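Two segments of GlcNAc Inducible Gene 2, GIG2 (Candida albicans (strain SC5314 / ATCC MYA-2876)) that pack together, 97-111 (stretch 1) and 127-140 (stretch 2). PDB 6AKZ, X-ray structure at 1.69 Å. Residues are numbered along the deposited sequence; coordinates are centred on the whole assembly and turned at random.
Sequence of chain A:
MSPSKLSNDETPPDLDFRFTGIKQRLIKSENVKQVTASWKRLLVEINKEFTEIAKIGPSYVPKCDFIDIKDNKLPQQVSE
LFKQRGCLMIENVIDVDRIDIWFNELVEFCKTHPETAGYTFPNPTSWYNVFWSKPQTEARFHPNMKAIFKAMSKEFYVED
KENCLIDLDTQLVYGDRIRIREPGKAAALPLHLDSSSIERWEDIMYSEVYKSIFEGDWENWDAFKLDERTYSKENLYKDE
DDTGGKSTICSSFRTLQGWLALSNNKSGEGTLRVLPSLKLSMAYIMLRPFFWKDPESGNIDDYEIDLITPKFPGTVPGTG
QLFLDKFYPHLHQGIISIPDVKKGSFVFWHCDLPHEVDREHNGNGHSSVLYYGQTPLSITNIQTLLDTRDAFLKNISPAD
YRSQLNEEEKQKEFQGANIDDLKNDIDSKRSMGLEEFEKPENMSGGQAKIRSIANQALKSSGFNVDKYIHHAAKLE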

ATOM      1  N   ASP A  97     -18.662 -12.482 -16.575  1.00 20.69           N
ATOM      2  CA  ASP A  97     -18.255 -12.847 -17.915  1.00 22.39           C
ATOM      3  C   ASP A  97     -17.033 -12.092 -18.410  1.00 19.42           C
ATOM      4  O   ASP A  97     -16.163 -12.632 -19.123  1.00 17.76           O
ATOM      5  CB  ASP A  97     -19.425 -12.681 -18.909  1.00 25.36           C
ATOM      6  CG  ASP A  97     -20.487 -13.793 -18.757  1.00 34.84           C
ATOM      7  OD1 ASP A  97     -20.222 -14.885 -18.170  1.00 38.56           O
ATOM      8  OD2 ASP A  97     -21.618 -13.546 -19.214  1.00 41.93           O
ATOM      9  N   ARG A  98     -16.980 -10.817 -18.083  1.00 18.27           N
ATOM     10  CA  ARG A  98     -15.826 -10.011 -18.410  1.00 17.71           C
ATOM     11  C   ARG A  98     -14.533 -10.428 -17.715  1.00 15.84           C
ATOM     12  O   ARG A  98     -13.426 -10.464 -18.280  1.00 15.82           O
ATOM     13  CB  ARG A  98     -16.163  -8.560 -18.049  1.00 19.01           C
ATOM     14  CG  ARG A  98     -15.062  -7.579 -18.347  1.00 21.10           C
ATOM     15  CD  ARG A  98     -14.456  -7.651 -19.713  1.00 25.17           C
ATOM     16  NE  ARG A  98     -15.450  -7.401 -20.747  1.00 30.24           N
ATOM     17  CZ  ARG A  98     -15.193  -7.436 -22.065  1.00 35.84           C
ATOM     18  NH1 ARG A  98     -13.977  -7.726 -22.514  1.00 37.37           N
ATOM     19  NH2 ARG A  98     -16.169  -7.172 -22.951  1.00 43.03           N
ATOM     20  N   ILE A  99     -14.668 -10.771 -16.468  1.00 14.41           N
ATOM     21  CA  ILE A  99     -13.570 -11.342 -15.705  1.00 13.60           C
ATOM     22  C   ILE A  99     -13.007 -12.602 -16.321  1.00 14.52           C
ATOM     23  O   ILE A  99     -11.784 -12.770 -16.421  1.00 12.93           O
ATOM     24  CB  ILE A  99     -13.979 -11.631 -14.243  1.00 14.18           C
ATOM     25  CG1 ILE A  99     -14.219 -10.361 -13.504  1.00 12.84           C
ATOM     26  CG2 ILE A  99     -12.936 -12.482 -13.525  1.00 13.62           C
ATOM     27  CD1 ILE A  99     -13.023  -9.509 -13.197  1.00 13.47           C
ATOM     28  N   ASP A 100     -13.896 -13.486 -16.770  1.00 15.26           N
ATOM     29  CA  ASP A 100     -13.485 -14.740 -17.400  1.00 15.69           C
ATOM     30  C   ASP A 100     -12.696 -14.501 -18.690  1.00 16.92           C
ATOM     31  O   ASP A 100     -11.687 -15.160 -18.936  1.00 18.33           O
ATOM     32  CB  ASP A 100     -14.703 -15.620 -17.686  1.00 16.73           C
ATOM     33  CG  ASP A 100     -15.471 -15.979 -16.429  1.00 18.97           C
ATOM     34  OD1 ASP A 100     -15.052 -15.551 -15.332  1.00 18.69           O
ATOM     35  OD2 ASP A 100     -16.494 -16.687 -16.536  1.00 22.77           O
ATOM     36  N   ILE A 101     -13.154 -13.553 -19.504  1.00 19.14           N
ATOM     37  CA  ILE A 101     -12.474 -13.218 -20.730  1.00 20.56           C
ATOM     38  C   ILE A 101     -11.074 -12.683 -20.394  1.00 19.42           C
ATOM     39  O   ILE A 101     -10.084 -13.076 -20.991  1.00 18.65           O
ATOM     40  CB  ILE A 101     -13.351 -12.186 -21.498  1.00 22.59           C
ATOM     41  CG1 ILE A 101     -14.590 -12.862 -22.076  1.00 23.69           C
ATOM     42  CG2 ILE A 101     -12.545 -11.509 -22.590  1.00 23.58           C
ATOM     43  CD1 ILE A 101     -15.728 -11.888 -22.377  1.00 25.49           C
ATOM     44  N   TRP A 102     -10.984 -11.730 -19.465  1.00 16.16           N
ATOM     45  CA  TRP A 102      -9.677 -11.215 -19.066  1.00 14.86           C
ATOM     46  C   TRP A 102      -8.713 -12.278 -18.527  1.00 14.53           C
ATOM     47  O   TRP A 102      -7.532 -12.312 -18.905  1.00 15.11           O
ATOM     48  CB  TRP A 102      -9.842 -10.081 -18.020  1.00 15.99           C
ATOM     49  CG  TRP A 102     -10.322  -8.759 -18.537  1.00 16.62           C
ATOM     50  CD1 TRP A 102     -10.216  -8.282 -19.823  1.00 16.44           C
ATOM     51  CD2 TRP A 102     -10.911  -7.709 -17.770  1.00 15.94           C
ATOM     52  NE1 TRP A 102     -10.759  -7.047 -19.906  1.00 15.94           N
ATOM     53  CE2 TRP A 102     -11.184  -6.642 -18.673  1.00 16.35           C
ATOM     54  CE3 TRP A 102     -11.270  -7.550 -16.418  1.00 14.21           C
ATOM     55  CZ2 TRP A 102     -11.784  -5.438 -18.246  1.00 16.12           C
ATOM     56  CZ3 TRP A 102     -11.819  -6.338 -16.000  1.00 13.88           C
ATOM     57  CH2 TRP A 102     -12.137  -5.319 -16.913  1.00 14.73           C
ATOM     58  N   PHE A 103      -9.223 -13.174 -17.684  1.00 15.27           N
ATOM     59  CA  PHE A 103      -8.395 -14.248 -17.100  1.00 15.47           C
ATOM     60  C   PHE A 103      -7.884 -15.130 -18.245  1.00 15.45           C
ATOM     61  O   PHE A 103      -6.713 -15.424 -18.311  1.00 16.07           O
ATOM     62  CB  PHE A 103      -9.178 -15.116 -16.098  1.00 15.88           C
ATOM     63  CG  PHE A 103      -8.372 -16.213 -15.535  1.00 14.98           C
ATOM     64  CD1 PHE A 103      -7.334 -15.948 -14.673  1.00 16.41           C
ATOM     65  CD2 PHE A 103      -8.535 -17.523 -16.004  1.00 19.14           C
ATOM     66  CE1 PHE A 103      -6.495 -16.963 -14.193  1.00 15.65           C
ATOM     67  CE2 PHE A 103      -7.719 -18.536 -15.553  1.00 17.36           C
ATOM     68  CZ  PHE A 103      -6.704 -18.255 -14.633  1.00 17.54           C
ATOM     69  N   ASN A 104      -8.797 -15.522 -19.140  1.00 18.16           N
ATOM     70  CA  ASN A 104      -8.347 -16.391 -20.232  1.00 20.18           C
ATOM     71  C   ASN A 104      -7.347 -15.739 -21.176  1.00 20.11           C
ATOM     72  O   ASN A 104      -6.375 -16.368 -21.519  1.00 19.98           O
ATOM     73  CB  ASN A 104      -9.539 -16.911 -21.001  1.00 19.57           C
ATOM     74  CG  ASN A 104     -10.360 -17.852 -20.208  1.00 22.86           C
ATOM     75  OD1 ASN A 104      -9.861 -18.679 -19.434  1.00 25.08           O
ATOM     76  ND2 ASN A 104     -11.634 -17.782 -20.420  1.00 24.77           N
ATOM     77  N   GLU A 105      -7.530 -14.440 -21.490  1.00 18.61           N
ATOM     78  CA  GLU A 105      -6.540 -13.683 -22.248  1.00 19.61           C
ATOM     79  C   GLU A 105      -5.211 -13.548 -21.540  1.00 19.37           C
ATOM     80  O   GLU A 105      -4.196 -13.656 -22.212  1.00 18.65           O
ATOM     81  CB  GLU A 105      -7.024 -12.276 -22.597  1.00 22.42           C
ATOM     82  CG  GLU A 105      -8.233 -12.304 -23.517  1.00 26.12           C
ATOM     83  CD  GLU A 105      -8.851 -10.911 -23.824  1.00 31.68           C
ATOM     84  OE1 GLU A 105      -8.981  -9.998 -22.941  1.00 30.84           O
ATOM     85  OE2 GLU A 105      -9.342 -10.778 -24.962  1.00 36.30           O
ATOM     86  N   LEU A 106      -5.214 -13.345 -20.220  1.00 18.35           N
ATOM     87  CA  LEU A 106      -3.917 -13.337 -19.481  1.00 17.40           C
ATOM     88  C   LEU A 106      -3.158 -14.657 -19.564  1.00 17.30           C
ATOM     89  O   LEU A 106      -1.922 -14.701 -19.639  1.00 17.74           O
ATOM     90  CB  LEU A 106      -4.082 -12.953 -18.015  1.00 16.39           C
ATOM     91  CG  LEU A 106      -4.527 -11.496 -17.793  1.00 16.82           C
ATOM     92  CD1 LEU A 106      -5.202 -11.270 -16.436  1.00 16.22           C
ATOM     93  CD2 LEU A 106      -3.338 -10.594 -17.933  1.00 16.82           C
ATOM     94  N   VAL A 107      -3.905 -15.745 -19.412  1.00 18.68           N
ATOM     95  CA  VAL A 107      -3.280 -17.073 -19.394  1.00 17.40           C
ATOM     96  C   VAL A 107      -2.718 -17.309 -20.792  1.00 17.58           C
ATOM     97  O   VAL A 107      -1.589 -17.775 -20.933  1.00 18.59           O
ATOM     98  CB  VAL A 107      -4.299 -18.146 -19.050  1.00 20.42           C
ATOM     99  CG1 VAL A 107      -3.824 -19.567 -19.321  1.00 19.43           C
ATOM    100  CG2 VAL A 107      -4.715 -18.016 -17.601  1.00 19.95           C
ATOM    101  N   GLU A 108      -3.525 -17.037 -21.821  1.00 17.56           N
ATOM    102  CA  GLU A 108      -2.995 -17.130 -23.213  1.00 21.48           C
ATOM    103  C   GLU A 108      -1.719 -16.329 -23.445  1.00 21.74           C
ATOM    104  O   GLU A 108      -0.792 -16.778 -24.158  1.00 21.22           O
ATOM    105  CB  GLU A 108      -4.038 -16.705 -24.201  1.00 24.94           C
ATOM    106  CG  GLU A 108      -3.549 -16.687 -25.657  1.00 36.40           C
ATOM    107  CD  GLU A 108      -4.680 -16.394 -26.622  1.00 43.43           C
ATOM    108  OE1 GLU A 108      -5.778 -16.994 -26.399  1.00 51.74           O
ATOM    109  OE2 GLU A 108      -4.459 -15.587 -27.583  1.00 45.33           O
ATOM    110  N   PHE A 109      -1.720 -15.084 -22.965  1.00 20.07           N
ATOM    111  CA  PHE A 109      -0.552 -14.271 -23.101  1.00 21.72           C
ATOM    112  C   PHE A 109       0.586 -14.950 -22.404  1.00 21.11           C
ATOM    113  O   PHE A 109       1.653 -15.050 -22.961  1.00 21.61           O
ATOM    114  CB  PHE A 109      -0.777 -12.852 -22.454  1.00 21.63           C
ATOM    115  CG  PHE A 109       0.402 -11.926 -22.625  1.00 23.10           C
ATOM    116  CD1 PHE A 109       1.515 -12.014 -21.800  1.00 22.67           C
ATOM    117  CD2 PHE A 109       0.387 -10.957 -23.634  1.00 23.80           C
ATOM    118  CE1 PHE A 109       2.568 -11.153 -21.954  1.00 23.55           C
ATOM    119  CE2 PHE A 109       1.472 -10.112 -23.802  1.00 23.49           C
ATOM    120  CZ  PHE A 109       2.570 -10.237 -22.969  1.00 23.07           C
ATOM    121  N   CYS A 110       0.403 -15.398 -21.182  1.00 20.67           N
ATOM    122  CA  CYS A 110       1.544 -16.002 -20.444  1.00 21.68           C
ATOM    123  C   CYS A 110       2.080 -17.269 -21.174  1.00 23.33           C
ATOM    124  O   CYS A 110       3.286 -17.443 -21.334  1.00 25.58           O
ATOM    125  CB  CYS A 110       1.203 -16.285 -19.016  1.00 24.07           C
ATOM    126  SG  CYS A 110       0.935 -14.672 -18.114  1.00 30.45           S
ATOM    127  N   LYS A 111       1.182 -18.065 -21.704  1.00 22.79           N
ATOM    128  CA  LYS A 111       1.589 -19.290 -22.424  1.00 24.17           C
ATOM    129  C   LYS A 111       2.318 -19.034 -23.774  1.00 27.37           C
ATOM    130  O   LYS A 111       3.019 -19.921 -24.288  1.00 30.19           O
ATOM    131  CB  LYS A 111       0.321 -20.111 -22.681  1.00 24.23           C
ATOM    132  CG  LYS A 111      -0.229 -20.731 -21.424  1.00 24.27           C
ATOM    133  CD  LYS A 111      -1.373 -21.622 -21.818  1.00 25.35           C
ATOM    134  CE  LYS A 111      -1.966 -22.302 -20.602  1.00 26.73           C
ATOM    135  NZ  LYS A 111      -3.180 -23.026 -20.998  1.00 28.33           N
ATOM    136  N   TRP A 127       3.541 -16.082  -9.527  1.00 22.25           N
ATOM    137  CA  TRP A 127       3.616 -14.684  -9.947  1.00 25.56           C
ATOM    138  C   TRP A 127       4.007 -14.585 -11.419  1.00 23.04           C
ATOM    139  O   TRP A 127       4.949 -15.243 -11.858  1.00 25.62           O
ATOM    140  CB  TRP A 127       4.617 -13.916  -9.081  1.00 30.49           C
ATOM    141  CG  TRP A 127       4.269 -13.907  -7.625  1.00 35.31           C
ATOM    142  CD1 TRP A 127       4.662 -14.813  -6.682  1.00 41.40           C
ATOM    143  CD2 TRP A 127       3.454 -12.946  -6.943  1.00 36.16           C
ATOM    144  NE1 TRP A 127       4.143 -14.475  -5.456  1.00 46.26           N
ATOM    145  CE2 TRP A 127       3.397 -13.333  -5.589  1.00 44.04           C
ATOM    146  CE3 TRP A 127       2.766 -11.797  -7.345  1.00 37.80           C
ATOM    147  CZ2 TRP A 127       2.682 -12.612  -4.636  1.00 43.82           C
ATOM    148  CZ3 TRP A 127       2.057 -11.083  -6.397  1.00 44.57           C
ATOM    149  CH2 TRP A 127       2.020 -11.492  -5.058  1.00 40.54           C
ATOM    150  N   TYR A 128       3.282 -13.769 -12.181  1.00 20.06           N
ATOM    151  CA  TYR A 128       3.581 -13.629 -13.626  1.00 20.26           C
ATOM    152  C   TYR A 128       3.926 -12.159 -13.937  1.00 24.79           C
ATOM    153  O   TYR A 128       3.124 -11.261 -13.662  1.00 23.94           O
ATOM    154  CB  TYR A 128       2.357 -14.060 -14.400  1.00 21.92           C
ATOM    155  CG  TYR A 128       2.149 -15.534 -14.230  1.00 22.61           C
ATOM    156  CD1 TYR A 128       1.410 -16.044 -13.153  1.00 21.41           C
ATOM    157  CD2 TYR A 128       2.737 -16.428 -15.110  1.00 24.60           C
ATOM    158  CE1 TYR A 128       1.309 -17.422 -12.965  1.00 23.91           C
ATOM    159  CE2 TYR A 128       2.610 -17.809 -14.947  1.00 27.73           C
ATOM    160  CZ  TYR A 128       1.878 -18.304 -13.880  1.00 26.31           C
ATOM    161  OH  TYR A 128       1.747 -19.654 -13.707  1.00 24.67           O
ATOM    162  N   ASN A 129       5.114 -11.919 -14.498  1.00 22.87           N
ATOM    163  CA  ASN A 129       5.651 -10.571 -14.676  1.00 21.67           C
ATOM    164  C   ASN A 129       5.150 -10.009 -15.996  1.00 21.25           C
ATOM    165  O   ASN A 129       5.937  -9.792 -16.930  1.00 22.66           O
ATOM    166  CB  ASN A 129       7.187 -10.585 -14.597  1.00 25.82           C
ATOM    167  CG  ASN A 129       7.686 -10.837 -13.178  1.00 30.50           C
ATOM    168  OD1 ASN A 129       6.945 -11.285 -12.332  1.00 36.49           O
ATOM    169  ND2 ASN A 129       8.909 -10.491 -12.911  1.00 36.46           N
ATOM    170  N   VAL A 130       3.833  -9.886 -16.092  1.00 17.63           N
ATOM    171  CA  VAL A 130       3.163  -9.257 -17.172  1.00 19.15           C
ATOM    172  C   VAL A 130       2.605  -7.949 -16.565  1.00 18.03           C
ATOM    173  O   VAL A 130       1.908  -7.936 -15.519  1.00 15.06           O
ATOM    174  CB  VAL A 130       2.104 -10.152 -17.833  1.00 19.97           C
ATOM    175  CG1 VAL A 130       0.969 -10.588 -16.888  1.00 22.08           C
ATOM    176  CG2 VAL A 130       1.474  -9.433 -18.998  1.00 23.50           C
ATOM    177  N   PHE A 131       2.896  -6.844 -17.229  1.00 16.92           N
ATOM    178  CA  PHE A 131       2.498  -5.514 -16.739  1.00 17.91           C
ATOM    179  C   PHE A 131       1.515  -4.735 -17.608  1.00 19.16           C
ATOM    180  O   PHE A 131       0.619  -4.051 -17.041  1.00 16.84           O
ATOM    181  CB  PHE A 131       3.770  -4.718 -16.504  1.00 18.45           C
ATOM    182  CG  PHE A 131       4.689  -5.362 -15.507  1.00 16.68           C
ATOM    183  CD1 PHE A 131       4.462  -5.253 -14.149  1.00 15.36           C
ATOM    184  CD2 PHE A 131       5.746  -6.197 -15.939  1.00 17.41           C
ATOM    185  CE1 PHE A 131       5.328  -5.817 -13.233  1.00 17.41           C
ATOM    186  CE2 PHE A 131       6.608  -6.807 -15.027  1.00 16.93           C
ATOM    187  CZ  PHE A 131       6.394  -6.617 -13.655  1.00 17.13           C
ATOM    188  N   TRP A 132       1.657  -4.796 -18.959  1.00 17.11           N
ATOM    189  CA  TRP A 132       0.959  -3.913 -19.886  1.00 17.32           C
ATOM    190  C   TRP A 132      -0.029  -4.612 -20.851  1.00 18.68           C
ATOM    191  O   TRP A 132      -0.423  -4.049 -21.892  1.00 18.93           O
ATOM    192  CB  TRP A 132       1.979  -2.997 -20.661  1.00 17.13           C
ATOM    193  CG  TRP A 132       3.050  -2.311 -19.820  1.00 16.18           C
ATOM    194  CD1 TRP A 132       4.406  -2.476 -19.894  1.00 18.33           C
ATOM    195  CD2 TRP A 132       2.832  -1.443 -18.693  1.00 16.68           C
ATOM    196  NE1 TRP A 132       5.062  -1.745 -18.908  1.00 18.97           N
ATOM    197  CE2 TRP A 132       4.111  -1.106 -18.154  1.00 16.72           C
ATOM    198  CE3 TRP A 132       1.691  -0.889 -18.115  1.00 17.70           C
ATOM    199  CZ2 TRP A 132       4.265  -0.253 -17.082  1.00 17.83           C
ATOM    200  CZ3 TRP A 132       1.866  -0.034 -16.986  1.00 20.81           C
ATOM    201  CH2 TRP A 132       3.130   0.280 -16.515  1.00 18.35           C
ATOM    202  N   SER A 133      -0.414  -5.846 -20.524  1.00 19.17           N
ATOM    203  CA  SER A 133      -1.301  -6.600 -21.412  1.00 18.02           C
ATOM    204  C   SER A 133      -2.625  -5.907 -21.602  1.00 18.77           C
ATOM    205  O   SER A 133      -3.053  -5.079 -20.759  1.00 18.86           O
ATOM    206  CB  SER A 133      -1.529  -8.023 -20.810  1.00 18.03           C
ATOM    207  OG  SER A 133      -2.324  -7.987 -19.637  1.00 18.52           O
ATOM    208  N   LYS A 134      -3.339  -6.245 -22.685  1.00 16.41           N
ATOM    209  CA  LYS A 134      -4.628  -5.675 -22.909  1.00 16.88           C
ATOM    210  C   LYS A 134      -5.619  -5.858 -21.723  1.00 16.99           C
ATOM    211  O   LYS A 134      -6.358  -4.920 -21.372  1.00 16.87           O
ATOM    212  CB  LYS A 134      -5.247  -6.240 -24.198  1.00 19.14           C
ATOM    213  CG  LYS A 134      -6.634  -5.652 -24.533  1.00 22.92           C
ATOM    214  CD  LYS A 134      -7.333  -6.562 -25.537  1.00 30.39           C
ATOM    215  CE  LYS A 134      -8.176  -5.795 -26.544  1.00 34.03           C
ATOM    216  NZ  LYS A 134      -9.651  -6.008 -26.387  1.00 36.52           N
ATOM    217  N   PRO A 135      -5.673  -7.093 -21.138  1.00 16.71           N
ATOM    218  CA  PRO A 135      -6.635  -7.187 -20.038  1.00 17.37           C
ATOM    219  C   PRO A 135      -6.291  -6.259 -18.856  1.00 14.69           C
ATOM    220  O   PRO A 135      -7.225  -5.745 -18.196  1.00 16.75           O
ATOM    221  CB  PRO A 135      -6.609  -8.664 -19.624  1.00 17.91           C
ATOM    222  CG  PRO A 135      -5.734  -9.374 -20.658  1.00 18.35           C
ATOM    223  CD  PRO A 135      -5.114  -8.400 -21.542  1.00 18.26           C
ATOM    224  N   GLN A 136      -5.008  -6.110 -18.560  1.00 14.93           N
ATOM    225  CA  GLN A 136      -4.552  -5.159 -17.575  1.00 16.86           C
ATOM    226  C   GLN A 136      -4.939  -3.703 -17.850  1.00 15.97           C
ATOM    227  O   GLN A 136      -5.529  -2.996 -16.982  1.00 14.98           O
ATOM    228  CB  GLN A 136      -3.081  -5.304 -17.286  1.00 16.96           C
ATOM    229  CG  GLN A 136      -2.757  -6.554 -16.500  1.00 16.77           C
ATOM    230  CD  GLN A 136      -1.304  -6.856 -16.601  1.00 17.62           C
ATOM    231  OE1 GLN A 136      -0.757  -7.095 -17.713  1.00 19.51           O
ATOM    232  NE2 GLN A 136      -0.641  -6.900 -15.420  1.00 18.84           N
ATOM    233  N   THR A 137      -4.717  -3.270 -19.072  1.00 14.72           N
ATOM    234  CA  THR A 137      -5.037  -1.919 -19.481  1.00 15.97           C
ATOM    235  C   THR A 137      -6.525  -1.732 -19.465  1.00 17.76           C
ATOM    236  O   THR A 137      -7.035  -0.733 -18.899  1.00 18.64           O
ATOM    237  CB  THR A 137      -4.395  -1.585 -20.857  1.00 14.90           C
ATOM    238  OG1 THR A 137      -2.999  -1.617 -20.697  1.00 15.53           O
ATOM    239  CG2 THR A 137      -4.767  -0.214 -21.332  1.00 18.96           C
ATOM    240  N   GLU A 138      -7.281  -2.735 -19.938  1.00 16.14           N
ATOM    241  CA  GLU A 138      -8.705  -2.617 -19.866  1.00 16.39           C
ATOM    242  C   GLU A 138      -9.279  -2.616 -18.450  1.00 16.22           C
ATOM    243  O   GLU A 138     -10.276  -1.968 -18.180  1.00 17.44           O
ATOM    244  CB  GLU A 138      -9.429  -3.712 -20.679  1.00 19.30           C
ATOM    245  CG  GLU A 138      -9.197  -3.582 -22.199  1.00 21.52           C
ATOM    246  CD  GLU A 138      -9.989  -4.626 -22.980  1.00 23.85           C
ATOM    247  OE1 GLU A 138     -10.484  -5.613 -22.357  1.00 20.55           O
ATOM    248  OE2 GLU A 138     -10.121  -4.435 -24.220  1.00 23.16           O
ATOM    249  N   ALA A 139      -8.704  -3.436 -17.588  1.00 14.11           N
ATOM    250  CA  ALA A 139      -9.157  -3.535 -16.186  1.00 14.31           C
ATOM    251  C   ALA A 139      -8.912  -2.224 -15.422  1.00 13.06           C
ATOM    252  O   ALA A 139      -9.788  -1.671 -14.710  1.00 13.34           O
ATOM    253  CB  ALA A 139      -8.443  -4.726 -15.475  1.00 13.37           C
ATOM    254  N   ARG A 140      -7.729  -1.728 -15.576  1.00 12.35           N
ATOM    255  CA  ARG A 140      -7.316  -0.525 -14.898  1.00 14.18           C
ATOM    256  C   ARG A 140      -8.212   0.648 -15.254  1.00 13.86           C
ATOM    257  O   ARG A 140      -8.502   1.465 -14.440  1.00 13.71           O
ATOM    258  CB  ARG A 140      -5.859  -0.209 -15.237  1.00 14.07           C
ATOM    259  CG  ARG A 140      -4.861  -1.163 -14.601  1.00 14.75           C
ATOM    260  CD  ARG A 140      -3.412  -0.820 -14.904  1.00 14.34           C
ATOM    261  NE  ARG A 140      -2.428  -1.811 -14.481  1.00 14.36           N
ATOM    262  CZ  ARG A 140      -1.506  -2.379 -15.256  1.00 14.41           C
ATOM    263  NH1 ARG A 140      -1.402  -2.065 -16.502  1.00 14.73           N
ATOM    264  NH2 ARG A 140      -0.681  -3.246 -14.767  1.00 13.83           N
TER

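A long helix often gathers a later segment of its own chain by offering one stripe of side chains, against which strand, loop and helix can pack in turn. The pairing of residues 97-111 with 127-140 in GIG2 is a compact example: 585 Å² is buried, both sides summed, with many of the contacts between apolar side chains and a single hydrogen bond crossing between the stretches.

Stretch 2 enters as a strand, and Tyr128 makes the first contact. Its CA-to-CB bond points toward the helix, and ring atom CD2 of Tyr128 lies 3.9 Å from SG of Cys110, an oblique approach of sulfur to ring. Asn129 points away and is exposed, as suits an amide beside a greasy seam. Val130 turns back toward the helix, and its two methyls meet different partners: CG2 of Val130 sits 3.6 Å from CE1 of Phe109, while CG1 lies 4.3 Å from SG of Cys110 and 4.4 Å from CD2 of Leu106. A branched side chain thus fills the space among three helix residues.

Phe131 and Trp132 make no contact with stretch 1, and the chain returns at Ser133, the N-cap of the second helix. OG of Ser133 accepts a weak bond from N of Gln136, 3.4 Å away, and donates to OE1 of Gln136 at 2.6 Å. With its polar needs met locally, the buried hydroxyl can tolerate an apolar neighbour, CD2 of Leu106, 3.3 Å from OG of Ser133. Gln136 also ties the turn together, its NE2 donating to O of Val130 at 2.8 Å.

Pro135, in the first turn of the helix, is the centre of the contact. Here the backbones come close, with CA of Trp102 and CA of Pro135 5.1 Å apart. The compact ring places CB of Pro135 3.6 Å from CD1 of Trp102, and its CG 3.7 Å from CB of Glu105 and 3.8 Å from CG of Leu106.

One turn later, Glu138 supplies the polar link. Its OE1 accepts from NE1 of Trp102 at 2.9 Å and 164°, near the plane of the indole, satisfying the nitrogen of a buried ring. OE2 of Glu138 forms a salt bridge with NZ of Lys134, 2.7 Å away. NH1 of Arg98 stands 4.1 Å from OE1 of Glu138, adding only a favourable proximity of charge.

Ala139 completes the packing: its small methyl CB lies over the face of Trp102, 4.0 Å from the centroid of the six-membered ring, a CH-pi contact. The indole therefore serves twice, its edge for hydrogen bonding and its face for packing.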